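Tae4 (Agrobacterium tumefaciens, PDB 6IJF) is a type VI secretion effector of the amidase effector 4 family, probably cleaving amide bonds in the peptidoglycan of rival bacteria. Local coordinates at residues F121-G126 with N152-W157; T8-Y13 with L135-S140. All blocks are in the same frame, centred on the assembly; numbering follows the deposited sequence.

Contact 1: residues F121-G126 with N152-W157; sequences FNNIPG and NSETIW
Thr155 OG1 donates to Asn122 OD1 at 3.0 Å. Asn122 CG lies beside its own backbone N, anti to the carbonyl carbon (chi1 -49°). OD1 accepts from the Thr155 hydroxyl and also rests over one face of the Trp157 indole, 3.6 Å from Trp157 CE2 and offset toward the rim. Thr155 O takes two donors: Asn122 N at 2.9 Å, nearly straight, and Ser153 OG at 3.1 Å, which comes from above the carbonyl plane. This is the antiparallel pairing of strands 116-122 and 155-160, with at its end a classic beta bulge in which Glu154 and Thr155 both face Asn122. Glu154 N makes a hydrogen bond to Asn123 O (3.2 Å) and a weaker one to Asn122 O. On the face opposite Asn122 and Thr155, Phe121 CD1 packs against Ile156 CG1 at 3.8 Å, while Ser153 OG lies at the edge of the Phe121 ring. At the solvent side, the Glu154 chain runs extended beyond CG. Its OE1 accepts a weak bond of 3.1 Å from Asn123 ND2, amide and carboxylate planes turned 86° apart.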
ATOM      1  N   PHE C 121      13.039  16.380   3.335  1.00 35.57           N
ATOM      2  CA  PHE C 121      13.493  14.988   3.538  1.00 37.40           C
ATOM      3  C   PHE C 121      14.840  14.888   2.838  1.00 44.79           C
ATOM      4  O   PHE C 121      14.856  14.902   1.594  1.00 36.64           O
ATOM      5  CB  PHE C 121      12.465  13.994   3.002  1.00 38.09           C
ATOM      6  CG  PHE C 121      11.080  14.144   3.590  1.00 36.28           C
ATOM      7  CD1 PHE C 121      10.739  13.542   4.797  1.00 36.01           C
ATOM      8  CD2 PHE C 121      10.104  14.856   2.921  1.00 37.33           C
ATOM      9  CE1 PHE C 121       9.465  13.682   5.321  1.00 34.76           C
ATOM     10  CE2 PHE C 121       8.817  14.960   3.426  1.00 35.03           C
ATOM     11  CZ  PHE C 121       8.500  14.394   4.634  1.00 35.21           C
ATOM     12  N   ASN C 122      15.927  14.830   3.611  1.00 43.07           N
ATOM     13  CA  ASN C 122      17.311  14.895   3.064  1.00 48.86           C
ATOM     14  C   ASN C 122      17.882  13.487   2.897  1.00 44.67           C
ATOM     15  O   ASN C 122      17.820  12.718   3.877  1.00 47.20           O
ATOM     16  CB  ASN C 122      18.226  15.728   3.952  1.00 45.10           C
ATOM     17  CG  ASN C 122      17.619  17.058   4.301  1.00 45.65           C
ATOM     18  OD1 ASN C 122      17.332  17.328   5.474  1.00 50.97           O
ATOM     19  ND2 ASN C 122      17.341  17.859   3.290  1.00 39.77           N
ATOM     20  N   ASN C 123      18.426  13.175   1.723  1.00 51.00           N
ATOM     21  CA  ASN C 123      19.153  11.915   1.414  1.00 53.49           C
ATOM     22  C   ASN C 123      18.211  10.715   1.539  1.00 48.50           C
ATOM     23  O   ASN C 123      18.213   9.999   2.570  1.00 49.98           O
ATOM     24  CB  ASN C 123      20.419  11.836   2.276  1.00 60.56           C
ATOM     25  CG  ASN C 123      21.225  13.112   2.174  1.00 62.22           C
ATOM     26  OD1 ASN C 123      21.561  13.550   1.075  1.00 68.15           O
ATOM     27  ND2 ASN C 123      21.449  13.754   3.306  1.00 69.58           N
ATOM     28  N   ILE C 124      17.423  10.488   0.514  1.00 49.42           N
ATOM     29  CA  ILE C 124      16.444   9.370   0.436  1.00 47.49           C
ATOM     30  C   ILE C 124      17.105   8.116  -0.127  1.00 51.66           C
ATOM     31  O   ILE C 124      17.657   8.146  -1.212  1.00 55.75           O
ATOM     32  CB  ILE C 124      15.219   9.800  -0.394  1.00 44.14           C
ATOM     33  CG1 ILE C 124      14.545  11.005   0.287  1.00 46.14           C
ATOM     34  CG2 ILE C 124      14.287   8.625  -0.642  1.00 43.12           C
ATOM     35  CD1 ILE C 124      13.738  11.909  -0.635  1.00 43.80           C
ATOM     36  N   PRO C 125      17.056   6.988   0.605  1.00 58.60           N
ATOM     37  CA  PRO C 125      17.531   5.697   0.098  1.00 61.35           C
ATOM     38  C   PRO C 125      16.991   5.282  -1.281  1.00 64.35           C
ATOM     39  O   PRO C 125      15.771   5.050  -1.403  1.00 51.93           O
ATOM     40  CB  PRO C 125      17.002   4.704   1.166  1.00 65.95           C
ATOM     41  CG  PRO C 125      17.017   5.505   2.441  1.00 62.49           C
ATOM     42  CD  PRO C 125      16.584   6.886   2.004  1.00 62.04           C
ATOM     43  N   GLY C 126      17.889   5.099  -2.264  1.00 56.54           N
ATOM     44  CA  GLY C 126      17.527   4.690  -3.637  1.00 66.41           C
ATOM     45  C   GLY C 126      17.350   5.903  -4.537  1.00 63.78           C
ATOM     46  O   GLY C 126      17.030   5.753  -5.728  1.00 67.39           O
ATOM     47  N   ASN C 152      11.799   7.567   4.942  1.00 59.12           N
ATOM     48  CA  ASN C 152      12.983   6.687   4.751  1.00 64.95           C
ATOM     49  C   ASN C 152      14.256   7.547   4.633  1.00 64.02           C
ATOM     50  O   ASN C 152      15.325   6.971   4.448  1.00 75.71           O
ATOM     51  CB  ASN C 152      12.807   5.709   3.577  1.00 65.28           C
ATOM     52  CG  ASN C 152      12.616   6.363   2.222  1.00 69.64           C
ATOM     53  OD1 ASN C 152      12.001   7.424   2.124  1.00 66.76           O
ATOM     54  ND2 ASN C 152      13.088   5.717   1.167  1.00 66.87           N
ATOM     55  N   SER C 153      14.169   8.864   4.806  1.00 59.95           N
ATOM     56  CA  SER C 153      15.302   9.795   4.612  1.00 48.56           C
ATOM     57  C   SER C 153      16.208   9.784   5.851  1.00 48.83           C
ATOM     58  O   SER C 153      15.759   9.362   6.928  1.00 54.79           O
ATOM     59  CB  SER C 153      14.809  11.185   4.228  1.00 48.74           C
ATOM     60  OG  SER C 153      14.291  11.877   5.346  1.00 48.98           O
ATOM     61  N   GLU C 154      17.439  10.266   5.694  1.00 48.71           N
ATOM     62  CA  GLU C 154      18.479  10.341   6.760  1.00 53.60           C
ATOM     63  C   GLU C 154      18.097  11.392   7.814  1.00 52.94           C
ATOM     64  O   GLU C 154      18.134  11.081   9.032  1.00 50.65           O
ATOM     65  CB  GLU C 154      19.829  10.665   6.125  1.00 62.84           C
ATOM     66  CG  GLU C 154      20.968  10.808   7.121  1.00 69.20           C
ATOM     67  CD  GLU C 154      22.326  11.014   6.461  1.00 80.43           C
ATOM     68  OE1 GLU C 154      22.433  11.902   5.585  1.00 71.88           O
ATOM     69  OE2 GLU C 154      23.292  10.292   6.825  1.00 94.78           O
ATOM     70  N   THR C 155      17.787  12.613   7.382  1.00 43.30           N
ATOM     71  CA  THR C 155      17.328  13.697   8.279  1.00 44.48           C
ATOM     72  C   THR C 155      16.096  14.340   7.657  1.00 45.75           C
ATOM     73  O   THR C 155      15.902  14.256   6.425  1.00 42.31           O
ATOM     74  CB  THR C 155      18.400  14.754   8.589  1.00 48.38           C
ATOM     75  OG1 THR C 155      18.666  15.489   7.400  1.00 46.60           O
ATOM     76  CG2 THR C 155      19.707  14.173   9.095  1.00 48.46           C
ATOM     77  N   ILE C 156      15.274  14.908   8.516  1.00 39.70           N
ATOM     78  CA  ILE C 156      14.044  15.623   8.125  1.00 38.80           C
ATOM     79  C   ILE C 156      14.119  17.004   8.757  1.00 40.68           C
ATOM     80  O   ILE C 156      14.292  17.078   9.992  1.00 40.61           O
ATOM     81  CB  ILE C 156      12.830  14.810   8.576  1.00 40.83           C
ATOM     82  CG1 ILE C 156      12.867  13.428   7.917  1.00 41.51           C
ATOM     83  CG2 ILE C 156      11.547  15.577   8.312  1.00 38.86           C
ATOM     84  CD1 ILE C 156      11.910  12.438   8.484  1.00 44.84           C
ATOM     85  N   TRP C 157      14.009  18.049   7.939  1.00 35.84           N
ATOM     86  CA  TRP C 157      13.955  19.436   8.449  1.00 36.32           C
ATOM     87  C   TRP C 157      12.512  19.906   8.399  1.00 39.55           C
ATOM     88  O   TRP C 157      11.861  19.783   7.339  1.00 39.92           O
ATOM     89  CB  TRP C 157      14.861  20.368   7.651  1.00 39.43           C
ATOM     90  CG  TRP C 157      16.317  20.062   7.742  1.00 47.27           C
ATOM     91  CD1 TRP C 157      16.951  19.290   8.669  1.00 48.55           C
ATOM     92  CD2 TRP C 157      17.341  20.614   6.901  1.00 45.97           C
ATOM     93  NE1 TRP C 157      18.297  19.300   8.441  1.00 46.40           N
ATOM     94  CE2 TRP C 157      18.570  20.102   7.364  1.00 52.09           C
ATOM     95  CE3 TRP C 157      17.340  21.483   5.807  1.00 48.48           C
ATOM     96  CZ2 TRP C 157      19.787  20.437   6.767  1.00 48.92           C
ATOM     97  CZ3 TRP C 157      18.536  21.802   5.207  1.00 53.79           C
ATOM     98  CH2 TRP C 157      19.743  21.284   5.681  1.00 57.44           C
TER

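Contact 2: residues T8-Y13 with L135-S140; sequences TLYSNY and LVRGGS
Tyr10, whose OH is hydrogen-bonded to His20 NE2, presents one ring face to Arg137 in a cation-pi contact. Arg137 CZ lies 4.2 Å from the ring centroid and only 6° off the ring normal. The guanidinium does not lie flat on the ring: the two planes are 63° apart, and the NE and NH2 edge does the touching. NE stands over the ring centre, 3.6 Å from Tyr10 CZ, while NH2 reaches back toward the root of the ring, 3.7 Å from Tyr10 CG. The Arg137 chain runs extended from CG to NE, and a chi4 of -76° then turns CZ out of that line. A weak, long ion pair between NH2 and Asp7 gives the charge a second partner.

Helix 6-11 and the turn after it thus pack against the end of strand 131-137, which lies next to the edge strand 144-145 of the antiparallel sheet, an arrangement consistent with a papain-like (clan CA) hydrolase. Leu135 carries the apolar half. Its extended chi2 brings CD1 against both the helix and the turn after it, 3.8 Å from Tyr10 CA and 3.7 Å from Tyr13 CB, while CD2 meets Leu9 CD2 at 4.0 Å. Tyr13 and Leu135 lie alongside, pointing opposite ways. The Tyr13 side chain also touches a possible Cys-His-Asp triad, consistent with the clan, and its OH is hydrogen-bonded with Ser147 OG.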
ATOM      1  N   THR C   8      -2.325  30.535   2.858  1.00 46.54           N
ATOM      2  CA  THR C   8      -2.094  31.204   1.548  1.00 44.05           C
ATOM      3  C   THR C   8      -1.077  30.374   0.764  1.00 38.86           C
ATOM      4  O   THR C   8      -1.326  30.062  -0.404  1.00 39.88           O
ATOM      5  CB  THR C   8      -1.630  32.653   1.736  1.00 46.75           C
ATOM      6  OG1 THR C   8      -2.672  33.345   2.425  1.00 48.91           O
ATOM      7  CG2 THR C   8      -1.311  33.337   0.430  1.00 51.79           C
ATOM      8  N   LEU C   9       0.047  30.038   1.393  1.00 40.16           N
ATOM      9  CA  LEU C   9       1.121  29.233   0.771  1.00 39.02           C
ATOM     10  C   LEU C   9       0.554  27.918   0.226  1.00 37.30           C
ATOM     11  O   LEU C   9       0.812  27.603  -0.950  1.00 36.37           O
ATOM     12  CB  LEU C   9       2.170  28.973   1.851  1.00 43.29           C
ATOM     13  CG  LEU C   9       3.473  28.402   1.325  1.00 42.72           C
ATOM     14  CD1 LEU C   9       4.147  29.369   0.340  1.00 41.90           C
ATOM     15  CD2 LEU C   9       4.395  28.087   2.505  1.00 46.45           C
ATOM     16  N   TYR C  10      -0.237  27.211   1.034  1.00 34.04           N
ATOM     17  CA  TYR C  10      -0.815  25.881   0.700  1.00 36.73           C
ATOM     18  C   TYR C  10      -1.801  26.010  -0.458  1.00 38.78           C
ATOM     19  O   TYR C  10      -1.760  25.213  -1.433  1.00 36.53           O
ATOM     20  CB  TYR C  10      -1.480  25.273   1.936  1.00 39.27           C
ATOM     21  CG  TYR C  10      -1.804  23.806   1.801  1.00 40.19           C
ATOM     22  CD1 TYR C  10      -2.988  23.359   1.232  1.00 48.88           C
ATOM     23  CD2 TYR C  10      -0.901  22.857   2.254  1.00 44.00           C
ATOM     24  CE1 TYR C  10      -3.277  22.000   1.138  1.00 48.84           C
ATOM     25  CE2 TYR C  10      -1.168  21.506   2.160  1.00 43.53           C
ATOM     26  CZ  TYR C  10      -2.351  21.074   1.590  1.00 48.22           C
ATOM     27  OH  TYR C  10      -2.535  19.727   1.489  1.00 49.54           O
ATOM     28  N   SER C  11      -2.688  27.007  -0.385  1.00 42.33           N
ATOM     29  CA  SER C  11      -3.671  27.304  -1.460  1.00 43.63           C
ATOM     30  C   SER C  11      -2.939  27.543  -2.787  1.00 45.33           C
ATOM     31  O   SER C  11      -3.553  27.317  -3.838  1.00 41.94           O
ATOM     32  CB  SER C  11      -4.540  28.500  -1.115  1.00 48.51           C
ATOM     33  OG  SER C  11      -3.802  29.715  -1.290  1.00 44.20           O
ATOM     34  N   ASN C  12      -1.693  28.029  -2.762  1.00 41.11           N
ATOM     35  CA  ASN C  12      -0.929  28.345  -4.007  1.00 41.85           C
ATOM     36  C   ASN C  12      -0.049  27.177  -4.485  1.00 41.15           C
ATOM     37  O   ASN C  12       0.653  27.349  -5.515  1.00 38.38           O
ATOM     38  CB  ASN C  12      -0.099  29.606  -3.794  1.00 38.76           C
ATOM     39  CG  ASN C  12      -0.952  30.861  -3.841  1.00 43.70           C
ATOM     40  OD1 ASN C  12      -0.705  31.833  -3.108  1.00 41.81           O
ATOM     41  ND2 ASN C  12      -1.918  30.870  -4.742  1.00 34.05           N
ATOM     42  N   TYR C  13      -0.034  26.056  -3.771  1.00 39.34           N
ATOM     43  CA  TYR C  13       0.917  24.940  -4.045  1.00 36.29           C
ATOM     44  C   TYR C  13       0.306  23.976  -5.064  1.00 35.76           C
ATOM     45  O   TYR C  13      -0.764  23.405  -4.826  1.00 36.50           O
ATOM     46  CB  TYR C  13       1.320  24.230  -2.747  1.00 34.89           C
ATOM     47  CG  TYR C  13       2.189  23.010  -2.980  1.00 35.64           C
ATOM     48  CD1 TYR C  13       3.559  23.116  -3.155  1.00 36.24           C
ATOM     49  CD2 TYR C  13       1.628  21.746  -3.071  1.00 34.49           C
ATOM     50  CE1 TYR C  13       4.345  22.009  -3.396  1.00 35.65           C
ATOM     51  CE2 TYR C  13       2.411  20.617  -3.270  1.00 35.68           C
ATOM     52  CZ  TYR C  13       3.776  20.748  -3.449  1.00 38.14           C
ATOM     53  OH  TYR C  13       4.513  19.630  -3.728  1.00 34.97           O
ATOM     54  N   LEU C 135       5.180  20.770   1.438  1.00 36.87           N
ATOM     55  CA  LEU C 135       4.376  21.368   2.525  1.00 33.90           C
ATOM     56  C   LEU C 135       3.721  20.242   3.297  1.00 37.54           C
ATOM     57  O   LEU C 135       3.296  19.246   2.703  1.00 37.99           O
ATOM     58  CB  LEU C 135       3.285  22.297   1.962  1.00 34.66           C
ATOM     59  CG  LEU C 135       3.778  23.421   1.041  1.00 39.39           C
ATOM     60  CD1 LEU C 135       2.655  24.353   0.697  1.00 43.20           C
ATOM     61  CD2 LEU C 135       4.955  24.180   1.632  1.00 39.12           C
ATOM     62  N   VAL C 136       3.629  20.398   4.599  1.00 34.47           N
ATOM     63  CA  VAL C 136       3.102  19.314   5.459  1.00 41.34           C
ATOM     64  C   VAL C 136       2.055  19.906   6.395  1.00 36.50           C
ATOM     65  O   VAL C 136       2.221  21.059   6.834  1.00 39.99           O
ATOM     66  CB  VAL C 136       4.243  18.598   6.200  1.00 39.31           C
ATOM     67  CG1 VAL C 136       5.034  19.520   7.120  1.00 41.11           C
ATOM     68  CG2 VAL C 136       3.717  17.373   6.965  1.00 44.15           C
ATOM     69  N   ARG C 137       0.998  19.142   6.632  1.00 43.80           N
ATOM     70  CA  ARG C 137      -0.014  19.395   7.687  1.00 45.72           C
ATOM     71  C   ARG C 137       0.092  18.284   8.730  1.00 38.69           C
ATOM     72  O   ARG C 137      -0.097  17.110   8.369  1.00 38.50           O
ATOM     73  CB  ARG C 137      -1.428  19.429   7.092  1.00 47.18           C
ATOM     74  CG  ARG C 137      -1.689  20.583   6.140  1.00 52.50           C
ATOM     75  CD  ARG C 137      -3.163  20.510   5.702  1.00 59.42           C
ATOM     76  NE  ARG C 137      -3.527  21.716   4.971  1.00 65.40           N
ATOM     77  CZ  ARG C 137      -3.761  22.902   5.514  1.00 63.55           C
ATOM     78  NH1 ARG C 137      -3.747  23.064   6.825  1.00 60.22           N
ATOM     79  NH2 ARG C 137      -4.047  23.939   4.738  1.00 70.12           N
ATOM     80  N   GLY C 138       0.445  18.632   9.963  1.00 43.70           N
ATOM     81  CA  GLY C 138       0.377  17.718  11.114  1.00 48.96           C
ATOM     82  C   GLY C 138      -1.077  17.493  11.513  1.00 56.03           C
ATOM     83  O   GLY C 138      -1.898  18.401  11.385  1.00 58.71           O
ATOM     84  N   GLY C 139      -1.444  16.258  11.814  1.00 64.27           N
ATOM     85  CA  GLY C 139      -2.795  15.905  12.283  1.00 59.40           C
ATOM     86  C   GLY C 139      -2.702  14.803  13.305  1.00 60.55           C
ATOM     87  O   GLY C 139      -1.566  14.352  13.579  1.00 58.18           O
ATOM     88  N   SER C 140      -3.836  14.400  13.865  1.00 63.11           N
ATOM     89  CA  SER C 140      -3.906  13.377  14.936  1.00 66.31           C
ATOM     90  C   SER C 140      -3.535  12.008  14.355  1.00 59.29           C
ATOM     91  O   SER C 140      -2.796  11.264  15.033  1.00 57.94           O
ATOM     92  CB  SER C 140      -5.275  13.359  15.576  1.00 66.00           C
ATOM     93  OG  SER C 140      -5.125  13.326  16.985  1.00 74.34           O
TER

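In the fold
Contact 2 is the more buried and lies nearer the middle of the chain, about 10 Å from its centre against about 14 Å for contact 1. Their own centres are about 20 Å apart, and they do not touch. Both involve the same antiparallel sheet, through the neighbouring strands 116-122 and 131-137, but contact 1 joins strand to strand, by backbone and side-chain hydrogen bonds, whereas contact 2 sets a helix against a strand through leucine and tyrosine side chains and one cation-pi pair, with no hydrogen bond across it. Each has a side chain at the possible triad, Ile124 and Tyr13. Contact 1 runs out into a loop where Pro125 meets another protein's chain.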